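Local coordinates for YjbQ family protein (Sulfolobus solfataricus, PDB 1VPH) that is of unknown function, belongs to the UPF0047 (YjbQ) family, forms a trimer and carries a bound metal modelled as potassium, at residues T34-V37 with E38-V41; D95-A98 with H99-G103. All coordinates share one frame; numbering follows the deposited sequence. Where two conformers were deposited one is given.

Interaction 1 (T34-V37 with E38-V41)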
# COMPACT_ATOMS: atom_id res chain seq x y z
N THR C 34 -1.11 17.63 -0.36
CA THR C 34 -0.61 17.56 1.01
C THR C 34 -1.26 18.59 1.96
O THR C 34 -1.74 18.22 3.04
CB THR C 34 0.96 17.75 1.11
OG1 THR C 34 1.64 16.95 0.14
CG2 THR C 34 1.42 17.39 2.51
N ASP C 35 -1.32 19.85 1.53
CA ASP C 35 -1.85 20.93 2.40
C ASP C 35 -3.33 20.74 2.67
O ASP C 35 -3.74 20.99 3.80
CB ASP C 35 -1.49 22.34 1.88
CG ASP C 35 0.02 22.67 2.02
OD1 ASP C 35 0.80 21.93 2.69
OD2 ASP C 35 0.43 23.72 1.47
N GLN C 36 -4.10 20.22 1.70
CA GLN C 36 -5.52 19.93 1.85
C GLN C 36 -5.73 18.80 2.81
O GLN C 36 -6.61 18.88 3.65
CB GLN C 36 -6.08 19.62 0.49
CG GLN C 36 -7.47 19.96 0.24
CD GLN C 36 -7.75 21.47 0.29
OE1 GLN C 36 -7.87 22.03 1.38
NE2 GLN C 36 -7.98 22.10 -0.89
N VAL C 37 -4.91 17.74 2.70
CA VAL C 37 -5.01 16.64 3.66
C VAL C 37 -4.71 17.13 5.07
O VAL C 37 -5.43 16.83 6.04
CB VAL C 37 -4.05 15.49 3.28
CG1 VAL C 37 -4.06 14.39 4.39
CG2 VAL C 37 -4.42 14.92 1.91
N GLU C 38 -3.64 17.91 5.19
CA GLU C 38 -3.24 18.47 6.47
C GLU C 38 -4.33 19.34 7.07
O GLU C 38 -4.61 19.22 8.28
CB GLU C 38 -1.89 19.22 6.39
CG GLU C 38 -1.37 19.70 7.76
CD GLU C 38 -1.23 18.58 8.79
OE1 GLU C 38 -0.68 17.52 8.44
OE2 GLU C 38 -1.66 18.76 9.96
N GLN C 39 -4.96 20.18 6.26
CA GLN C 39 -6.05 20.98 6.81
C GLN C 39 -7.23 20.12 7.36
O GLN C 39 -7.83 20.48 8.40
CB GLN C 39 -6.44 22.12 5.85
CG GLN C 39 -7.19 21.72 4.67
CD GLN C 39 -8.66 21.78 4.91
OE1 GLN C 39 -9.10 22.17 6.00
NE2 GLN C 39 -9.43 21.38 3.91
N ILE C 40 -7.56 19.04 6.68
CA ILE C 40 -8.63 18.15 7.09
C ILE C 40 -8.23 17.41 8.38
O ILE C 40 -9.04 17.27 9.30
CB ILE C 40 -8.96 17.19 5.94
CG1 ILE C 40 -9.53 17.96 4.73
CG2 ILE C 40 -9.93 16.09 6.41
CD1 ILE C 40 -9.45 17.19 3.40
N VAL C 41 -6.98 16.97 8.46
CA VAL C 41 -6.49 16.42 9.74
C VAL C 41 -6.69 17.43 10.87
O VAL C 41 -7.21 17.06 11.93
CB VAL C 41 -5.04 15.96 9.68
CG1 VAL C 41 -4.60 15.47 11.07
CG2 VAL C 41 -4.91 14.90 8.63
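Gln36 and Gln39 meet through their side-chain amides on the outer face of the helix: Gln39 NE2 donates to Gln36 OE1 at 3.0 Å. The bond is bent, 136° at the hydrogen, and its donor stands off the acceptor's carbonyl plane; the two amides are turned 79° against each other. Gln39 lies alongside Gln36, pointing the same way; its CG, set between the backbone N and the carbonyl carbon (chi1 74°), comes 3.1 Å from Gln36 O. Backbone bonds of the i to i+4 kind run beneath this pair. Glu38 N donates to Thr34 O at 2.9 Å and Gln39 N to Asp35 O, while Ile40 N meets Gln36 O at a longer 3.2 Å; Val41 N closes on Val37 O at 2.9 Å. They form the first turns of the amphipathic helix 34-44, which begins after strand 29-32 and packs on the five-stranded antiparallel sheet and, at its start, against strand 127-132. Thr34 OG1 ties the start of the helix to Asp32 and to Ile128 N. Apolar contacts occupy the inner face. Val37 CG1 and Val41 CG2 approach to 4.4 Å, one turn apart, and both side chains rest on Cys51. Ile40 packs on Ile20 and Ile146. Its CG1 lies beside the backbone N and the chain runs on extended, setting methyl CD1 against a carbonyl, 3.3 Å from Gln36 O.

Interaction 2 (D95-A98 with H99-G103). With K (potassium ion), chain K.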
# COMPACT_ATOMS: atom_id res chain seq x y z
N ASP C 95 -11.59 -0.29 -24.07
CA ASP C 95 -11.25 1.03 -23.67
C ASP C 95 -9.86 1.30 -24.27
O ASP C 95 -9.36 0.51 -25.05
CB ASP C 95 -11.22 1.01 -22.18
CG ASP C 95 -11.74 2.27 -21.56
OD1 ASP C 95 -11.71 3.35 -22.21
OD2 ASP C 95 -12.15 2.16 -20.39
N ASP C 96 -9.33 2.49 -24.07
CA ASP C 96 -7.95 2.80 -24.41
C ASP C 96 -7.11 3.18 -23.23
O ASP C 96 -6.27 4.08 -23.33
CB ASP C 96 -7.99 4.06 -25.32
CG ASP C 96 -8.70 5.31 -24.63
OD1 ASP C 96 -9.06 5.28 -23.42
OD2 ASP C 96 -8.90 6.34 -25.32
N ASN C 97 -7.34 2.56 -22.08
CA ASN C 97 -6.67 3.02 -20.87
C ASN C 97 -6.16 1.86 -20.01
O ASN C 97 -6.01 2.01 -18.82
CB ASN C 97 -7.60 3.94 -20.09
CG ASN C 97 -8.80 3.22 -19.51
OD1 ASN C 97 -9.07 2.04 -19.82
ND2 ASN C 97 -9.56 3.93 -18.70
N ALA C 98 -5.89 0.71 -20.63
CA ALA C 98 -5.33 -0.45 -19.92
C ALA C 98 -4.14 -0.04 -19.11
O ALA C 98 -4.05 -0.43 -17.96
CB ALA C 98 -4.97 -1.55 -20.85
N HIS C 99 -3.24 0.76 -19.69
CA HIS C 99 -2.04 1.19 -19.00
C HIS C 99 -2.38 1.86 -17.67
O HIS C 99 -1.66 1.67 -16.67
CB HIS C 99 -1.25 2.16 -19.87
CG HIS C 99 -1.88 3.53 -19.94
ND1 HIS C 99 -2.91 3.84 -20.80
CD2 HIS C 99 -1.70 4.63 -19.16
CE1 HIS C 99 -3.28 5.09 -20.61
NE2 HIS C 99 -2.57 5.60 -19.62
N ALA C 100 -3.45 2.66 -17.66
CA ALA C 100 -3.85 3.41 -16.48
C ALA C 100 -4.32 2.50 -15.36
O ALA C 100 -3.97 2.68 -14.20
CB ALA C 100 -4.96 4.42 -16.85
N HIS C 101 -5.09 1.49 -15.74
CA HIS C 101 -5.52 0.47 -14.78
C HIS C 101 -4.32 -0.31 -14.19
O HIS C 101 -4.28 -0.60 -13.01
CB HIS C 101 -6.42 -0.55 -15.46
CG HIS C 101 -7.76 -0.01 -15.88
ND1 HIS C 101 -8.77 0.20 -14.97
CD2 HIS C 101 -8.26 0.32 -17.09
CE1 HIS C 101 -9.84 0.63 -15.60
NE2 HIS C 101 -9.55 0.74 -16.89
N LEU C 102 -3.34 -0.64 -15.04
CA LEU C 102 -2.14 -1.33 -14.57
C LEU C 102 -1.34 -0.52 -13.57
O LEU C 102 -0.98 -1.02 -12.55
CB LEU C 102 -1.28 -1.72 -15.78
CG LEU C 102 -1.86 -2.74 -16.77
CD1 LEU C 102 -0.88 -2.99 -17.93
CD2 LEU C 102 -2.18 -4.03 -16.12
N GLY C 103 -1.11 0.75 -13.88
CA GLY C 103 -0.40 1.65 -12.96
C GLY C 103 -1.10 1.77 -11.64
O GLY C 103 -0.48 1.72 -10.58
K K K . -10.81 1.13 -18.67
O HOH W 1 -12.49 0.11 -18.12
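The metal site at the start of helix 98-107 joins the preceding loop to the helix, with Asn97 at the N-cap and His101, four residues on in the first turn, binding one ion, modelled as potassium. Asn97 OD1 lies 2.3 Å from the potassium. His101 NE2 stands at 2.2 Å from it, and Asp95 OD2 reaches it from the loop at 2.4 Å. Such distances are short for potassium, so the ion's identity is uncertain. A water and His91 complete the set of ligands. The Asn97 amide and the His101 ring stand nearly perpendicular, 89° apart, and OD1 lies at the ring's edge. Second-shell bonds hold both groups: Asn97 ND2 is hydrogen-bonded to Asp134, and His101 ND1 to Asn65 of the second subunit, which leaves NE2 to face the metal. The Asn97 side chain makes no capping bond and binds the ion; its carbonyl O accepts His101 N at 3.3 Å and, weakly, Ala100 N. Leu102 N continues the helix to Ala98 O at 3.0 Å. At His99 a chi1 of 75° tucks the ring over its own backbone, back toward the loop, where ND1 comes 3.8 Å from Asn97 CA. Its NE2 is hydrogen-bonded to Leu133 O, and the ring meets Phe28. With an alanine here, the Leu133 carbonyl would probably lose this donor and a gap would open beside Phe28 and the Asn97 backbone. Over one face of the His99 ring, toward its rim, sits Ala100 CB, 3.8 Å above the plane.

Overall arrangement
Interactions 1 and 2 each lie at the start of a helix, but on opposite sides of the chain's centre: their own centres are 29 Å apart and their nearest atoms about 19 Å, so they do not touch. Residues 34-41 pack within one subunit, against the five-stranded sheet and, at their start, against strand 127-132, and have no part in the metal site. Residues 95-103 hold three of the four protein ligands of the potassium and also meet the second subunit, which places the ion close to a subunit interface. A phosphate ion, probably from the crystallisation liquor, lies about 5 Å from the side chain of His101, consistent with a pocket beside the metal.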